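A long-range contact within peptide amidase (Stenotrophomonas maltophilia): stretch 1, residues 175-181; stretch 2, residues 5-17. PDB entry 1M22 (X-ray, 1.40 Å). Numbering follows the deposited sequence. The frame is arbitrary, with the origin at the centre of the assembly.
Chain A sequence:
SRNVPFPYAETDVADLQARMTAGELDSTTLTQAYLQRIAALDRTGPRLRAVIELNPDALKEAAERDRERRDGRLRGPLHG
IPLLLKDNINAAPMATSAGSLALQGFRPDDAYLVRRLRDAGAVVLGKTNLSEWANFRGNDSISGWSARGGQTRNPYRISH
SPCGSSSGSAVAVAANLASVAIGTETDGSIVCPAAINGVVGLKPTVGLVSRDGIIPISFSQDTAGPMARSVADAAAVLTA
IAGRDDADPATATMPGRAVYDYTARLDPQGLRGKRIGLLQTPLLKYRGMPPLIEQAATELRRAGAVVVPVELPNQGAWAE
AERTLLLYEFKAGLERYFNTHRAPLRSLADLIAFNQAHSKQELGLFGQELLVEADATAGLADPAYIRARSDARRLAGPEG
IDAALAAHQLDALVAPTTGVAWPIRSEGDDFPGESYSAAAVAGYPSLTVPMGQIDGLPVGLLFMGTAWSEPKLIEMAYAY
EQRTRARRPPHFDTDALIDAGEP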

ATOM      1  N   ALA A 175      -0.207 -11.188  -9.188  1.00  5.82           N
ATOM      2  CA  ALA A 175       0.213 -11.932 -10.375  1.00  6.50           C
ATOM      3  C   ALA A 175       1.535 -12.662 -10.189  1.00  6.58           C
ATOM      4  O   ALA A 175       2.085 -13.202 -11.143  1.00  7.85           O
ATOM      5  CB  ALA A 175       0.309 -10.981 -11.568  1.00  7.50           C
ATOM      6  N   ASN A 176       2.040 -12.682  -8.962  1.00  6.59           N
ATOM      7  CA  ASN A 176       3.303 -13.346  -8.657  1.00  6.35           C
ATOM      8  C   ASN A 176       4.482 -12.847  -9.500  1.00  6.73           C
ATOM      9  O   ASN A 176       5.298 -13.637  -9.990  1.00  7.96           O
ATOM     10  CB  ASN A 176       3.156 -14.870  -8.787  1.00  7.22           C
ATOM     11  CG  ASN A 176       2.342 -15.474  -7.651  1.00  8.48           C
ATOM     12  OD1 ASN A 176       1.146 -15.742  -7.795  1.00 12.17           O
ATOM     13  ND2 ASN A 176       2.987 -15.683  -6.512  1.00  7.06           N
ATOM     14  N   LEU A 177       4.573 -11.527  -9.647  1.00  7.00           N
ATOM     15  CA  LEU A 177       5.665 -10.904 -10.389  1.00  7.40           C
ATOM     16  C   LEU A 177       6.836 -10.599  -9.453  1.00  6.78           C
ATOM     17  O   LEU A 177       7.899 -10.171  -9.892  1.00  7.79           O
ATOM     18  CB  LEU A 177       5.199  -9.610 -11.057  1.00  7.43           C
ATOM     19  CG  LEU A 177       4.029  -9.711 -12.037  1.00  7.45           C
ATOM     20  CD1 LEU A 177       3.825  -8.360 -12.701  1.00  9.11           C
ATOM     21  CD2 LEU A 177       4.303 -10.776 -13.090  1.00  9.00           C
ATOM     22  N   ALA A 178       6.615 -10.801  -8.156  1.00  6.67           N
ATOM     23  CA  ALA A 178       7.636 -10.593  -7.135  1.00  6.77           C
ATOM     24  C   ALA A 178       7.146 -11.277  -5.867  1.00  6.37           C
ATOM     25  O   ALA A 178       5.991 -11.686  -5.788  1.00  6.85           O
ATOM     26  CB  ALA A 178       7.850  -9.106  -6.879  1.00  8.87           C
ATOM     27  N   SER A 179       8.025 -11.413  -4.881  1.00  6.63           N
ATOM     28  CA  SER A 179       7.642 -12.042  -3.623  1.00  7.41           C
ATOM     29  C   SER A 179       6.692 -11.134  -2.855  1.00  7.11           C
ATOM     30  O   SER A 179       5.626 -11.567  -2.419  1.00  7.20           O
ATOM     31  CB  SER A 179       8.881 -12.319  -2.771  1.00  7.99           C
ATOM     32  OG  SER A 179       8.517 -12.701  -1.457  1.00 10.67           O
ATOM     33  N   VAL A 180       7.095  -9.876  -2.701  1.00  6.15           N
ATOM     34  CA  VAL A 180       6.314  -8.871  -1.988  1.00  5.84           C
ATOM     35  C   VAL A 180       6.547  -7.512  -2.642  1.00  5.39           C
ATOM     36  O   VAL A 180       7.389  -7.377  -3.533  1.00  6.20           O
ATOM     37  CB  VAL A 180       6.743  -8.785  -0.504  1.00  6.57           C
ATOM     38  CG1 VAL A 180       6.418 -10.087   0.212  1.00  8.58           C
ATOM     39  CG2 VAL A 180       8.237  -8.491  -0.408  1.00  8.63           C
ATOM     40  N   ALA A 181       5.808  -6.504  -2.195  1.00  5.97           N
ATOM     41  CA  ALA A 181       5.951  -5.160  -2.737  1.00  6.17           C
ATOM     42  C   ALA A 181       5.652  -4.107  -1.681  1.00  6.08           C
ATOM     43  O   ALA A 181       5.076  -4.403  -0.632  1.00  7.04           O
ATOM     44  CB  ALA A 181       5.019  -4.967  -3.935  1.00  6.39           C
TER
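Stretch 2 (5-17) PFPYAETDVADLQ

Stretch 2 packs on stretch 1 as a loop followed by the first turn of a helix. The loop makes two turns, type I from Phe6 to Ala9 and type II from Tyr8 to Thr11. They are closed by backbone hydrogen bonds from Ala9 N to Phe6 O (3.1 Å) and from Thr11 N to Tyr8 O (3.1 Å). The helix starts at Val13. The two stretches advance in the same sense: Ala9 lies nearest Asn176 (CA to CA 5.9 Å), and Val13 lies nearest Ser179 (CA to CA 6.7 Å).

Asn176 has the largest covered area. Its CB points toward the turns, and its side chain lies close to Ala9 and Glu10. Its backbone is covered too, with Asn176 O 3.6 Å from Phe6 CE2, at an oblique approach to the ring.

Ser179 and Val13 form the second centre. Ser179 OG is 3.3 Å from Val13 CG2 and 3.9 Å from Leu16 CD1, so the hydroxyl sits among apolar groups of the helix. A water provides its polar partner here, 2.7 Å from Ser179 OG. The same water lies 2.7 Å from Thr11 O and so links the two stretches. Val13 CG2 also meets Val180 CG1 at 3.7 Å, an apolar contact. In all, 295 Å² is buried, summed over both sides.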

ATOM      1  N   PRO A   5       2.981 -24.268 -14.657  1.00 39.97           N
ATOM      2  CA  PRO A   5       2.658 -23.592 -13.381  1.00 38.06           C
ATOM      3  C   PRO A   5       3.902 -22.995 -12.727  1.00 34.93           C
ATOM      4  O   PRO A   5       4.847 -23.712 -12.401  1.00 35.50           O
ATOM      5  CB  PRO A   5       2.022 -24.637 -12.478  1.00 39.78           C
ATOM      6  CG  PRO A   5       2.644 -25.918 -13.022  1.00 41.27           C
ATOM      7  CD  PRO A   5       2.685 -25.708 -14.544  1.00 41.40           C
ATOM      8  N   PHE A   6       3.889 -21.676 -12.544  1.00 30.10           N
ATOM      9  CA  PHE A   6       5.004 -20.960 -11.931  1.00 24.24           C
ATOM     10  C   PHE A   6       5.402 -21.663 -10.633  1.00 22.74           C
ATOM     11  O   PHE A   6       4.616 -21.740  -9.689  1.00 21.58           O
ATOM     12  CB  PHE A   6       4.587 -19.514 -11.657  1.00 20.18           C
ATOM     13  CG  PHE A   6       5.729 -18.600 -11.318  1.00 17.13           C
ATOM     14  CD1 PHE A   6       6.821 -18.476 -12.171  1.00 16.13           C
ATOM     15  CD2 PHE A   6       5.698 -17.837 -10.156  1.00 15.16           C
ATOM     16  CE1 PHE A   6       7.865 -17.605 -11.873  1.00 14.48           C
ATOM     17  CE2 PHE A   6       6.736 -16.962  -9.847  1.00 13.12           C
ATOM     18  CZ  PHE A   6       7.823 -16.846 -10.708  1.00 13.64           C
ATOM     19  N   PRO A   7       6.641 -22.178 -10.570  1.00 22.04           N
ATOM     20  CA  PRO A   7       7.172 -22.890  -9.404  1.00 21.21           C
ATOM     21  C   PRO A   7       7.203 -22.131  -8.079  1.00 20.61           C
ATOM     22  O   PRO A   7       7.369 -22.737  -7.022  1.00 22.00           O
ATOM     23  CB  PRO A   7       8.569 -23.306  -9.865  1.00 22.58           C
ATOM     24  CG  PRO A   7       8.955 -22.197 -10.789  1.00 24.46           C
ATOM     25  CD  PRO A   7       7.689 -21.998 -11.591  1.00 22.54           C
ATOM     26  N   TYR A   8       7.039 -20.813  -8.127  1.00 17.33           N
ATOM     27  CA  TYR A   8       7.076 -20.022  -6.900  1.00 16.09           C
ATOM     28  C   TYR A   8       5.750 -19.337  -6.615  1.00 14.85           C
ATOM     29  O   TYR A   8       5.638 -18.546  -5.682  1.00 14.52           O
ATOM     30  CB  TYR A   8       8.197 -18.985  -6.996  1.00 15.82           C
ATOM     31  CG  TYR A   8       9.496 -19.591  -7.467  1.00 15.70           C
ATOM     32  CD1 TYR A   8      10.148 -20.563  -6.709  1.00 16.88           C
ATOM     33  CD2 TYR A   8      10.036 -19.249  -8.705  1.00 16.54           C
ATOM     34  CE1 TYR A   8      11.302 -21.186  -7.177  1.00 17.17           C
ATOM     35  CE2 TYR A   8      11.189 -19.866  -9.182  1.00 17.09           C
ATOM     36  CZ  TYR A   8      11.814 -20.833  -8.414  1.00 17.95           C
ATOM     37  OH  TYR A   8      12.942 -21.458  -8.896  1.00 19.62           O
ATOM     38  N   ALA A   9       4.739 -19.654  -7.413  1.00 14.39           N
ATOM     39  CA  ALA A   9       3.428 -19.052  -7.229  1.00 13.22           C
ATOM     40  C   ALA A   9       2.877 -19.321  -5.834  1.00 13.91           C
ATOM     41  O   ALA A   9       2.925 -20.445  -5.335  1.00 15.36           O
ATOM     42  CB  ALA A   9       2.462 -19.578  -8.281  1.00 16.07           C
ATOM     43  N   GLU A  10       2.366 -18.267  -5.207  1.00 11.86           N
ATOM     44  CA  GLU A  10       1.770 -18.347  -3.876  1.00 13.18           C
ATOM     45  C   GLU A  10       2.703 -18.851  -2.779  1.00 14.23           C
ATOM     46  O   GLU A  10       2.239 -19.290  -1.728  1.00 17.52           O
ATOM     47  CB  GLU A  10       0.521 -19.238  -3.912  1.00 12.73           C
ATOM     48  CG  GLU A  10      -0.491 -18.859  -4.982  1.00 13.28           C
ATOM     49  CD  GLU A  10      -0.937 -17.415  -4.882  1.00 11.64           C
ATOM     50  OE1 GLU A  10      -1.420 -17.011  -3.802  1.00 13.09           O
ATOM     51  OE2 GLU A  10      -0.805 -16.687  -5.886  1.00 10.76           O
ATOM     52  N   THR A  11       4.010 -18.786  -3.011  1.00 13.19           N
ATOM     53  CA  THR A  11       4.971 -19.252  -2.015  1.00 13.10           C
ATOM     54  C   THR A  11       5.368 -18.125  -1.065  1.00 12.25           C
ATOM     55  O   THR A  11       5.837 -17.072  -1.499  1.00 14.31           O
ATOM     56  CB  THR A  11       6.235 -19.817  -2.690  1.00 13.49           C
ATOM     57  OG1 THR A  11       5.854 -20.812  -3.649  1.00 17.69           O
ATOM     58  CG2 THR A  11       7.151 -20.456  -1.655  1.00 15.26           C
ATOM     59  N   ASP A  12       5.175 -18.357   0.231  1.00 11.72           N
ATOM     60  CA  ASP A  12       5.491 -17.366   1.256  1.00 11.77           C
ATOM     61  C   ASP A  12       6.976 -17.061   1.383  1.00 10.46           C
ATOM     62  O   ASP A  12       7.832 -17.876   1.034  1.00  9.92           O
ATOM     63  CB  ASP A  12       4.970 -17.822   2.624  1.00 13.98           C
ATOM     64  CG  ASP A  12       3.461 -17.896   2.680  1.00 19.49           C
ATOM     65  OD1 ASP A  12       2.805 -16.901   2.317  1.00 19.14           O
ATOM     66  OD2 ASP A  12       2.929 -18.949   3.095  1.00 23.23           O
ATOM     67  N   VAL A  13       7.268 -15.875   1.903  1.00  8.79           N
ATOM     68  CA  VAL A  13       8.636 -15.430   2.107  1.00 10.08           C
ATOM     69  C   VAL A  13       9.428 -16.425   2.954  1.00  9.33           C
ATOM     70  O   VAL A  13      10.560 -16.771   2.615  1.00  9.58           O
ATOM     71  CB  VAL A  13       8.663 -14.043   2.795  1.00  9.32           C
ATOM     72  CG1 VAL A  13      10.083 -13.676   3.193  1.00 11.35           C
ATOM     73  CG2 VAL A  13       8.089 -12.991   1.851  1.00 10.83           C
ATOM     74  N   ALA A  14       8.832 -16.889   4.047  1.00  9.11           N
ATOM     75  CA  ALA A  14       9.509 -17.831   4.933  1.00 10.09           C
ATOM     76  C   ALA A  14       9.844 -19.136   4.220  1.00 10.61           C
ATOM     77  O   ALA A  14      10.867 -19.757   4.501  1.00 11.95           O
ATOM     78  CB  ALA A  14       8.648 -18.112   6.154  1.00 11.24           C
ATOM     79  N   ASP A  15       8.979 -19.555   3.304  1.00 10.19           N
ATOM     80  CA  ASP A  15       9.218 -20.789   2.567  1.00 11.70           C
ATOM     81  C   ASP A  15      10.323 -20.588   1.537  1.00 11.70           C
ATOM     82  O   ASP A  15      11.182 -21.452   1.367  1.00 12.91           O
ATOM     83  CB  ASP A  15       7.929 -21.269   1.897  1.00 15.39           C
ATOM     84  CG  ASP A  15       6.915 -21.786   2.899  1.00 22.72           C
ATOM     85  OD1 ASP A  15       7.238 -22.749   3.626  1.00 29.42           O
ATOM     86  OD2 ASP A  15       5.799 -21.231   2.966  1.00 27.96           O
ATOM     87  N   LEU A  16      10.311 -19.451   0.846  1.00 10.48           N
ATOM     88  CA  LEU A  16      11.353 -19.167  -0.135  1.00 10.23           C
ATOM     89  C   LEU A  16      12.689 -19.107   0.599  1.00 10.09           C
ATOM     90  O   LEU A  16      13.704 -19.613   0.111  1.00 10.83           O
ATOM     91  CB  LEU A  16      11.081 -17.831  -0.835  1.00  9.74           C
ATOM     92  CG  LEU A  16       9.867 -17.794  -1.769  1.00 10.55           C
ATOM     93  CD1 LEU A  16       9.622 -16.362  -2.229  1.00 11.60           C
ATOM     94  CD2 LEU A  16      10.088 -18.717  -2.967  1.00 11.98           C
ATOM     95  N   GLN A  17      12.685 -18.492   1.779  1.00  9.52           N
ATOM     96  CA  GLN A  17      13.897 -18.378   2.581  1.00 10.34           C
ATOM     97  C   GLN A  17      14.374 -19.761   3.021  1.00 10.39           C
ATOM     98  O   GLN A  17      15.570 -20.049   2.992  1.00 10.77           O
ATOM     99  CB  GLN A  17      13.643 -17.491   3.805  1.00  9.77           C
ATOM    100  CG  GLN A  17      14.896 -17.188   4.622  1.00  9.58           C
ATOM    101  CD  GLN A  17      15.998 -16.581   3.781  1.00 10.74           C
ATOM    102  OE1 GLN A  17      17.066 -17.170   3.614  1.00 12.91           O
ATOM    103  NE2 GLN A  17      15.742 -15.401   3.236  1.00  9.79           N
TER
HETATM  104  O   HOH W   1       6.549 -14.528  -1.070  1.00 10.94           O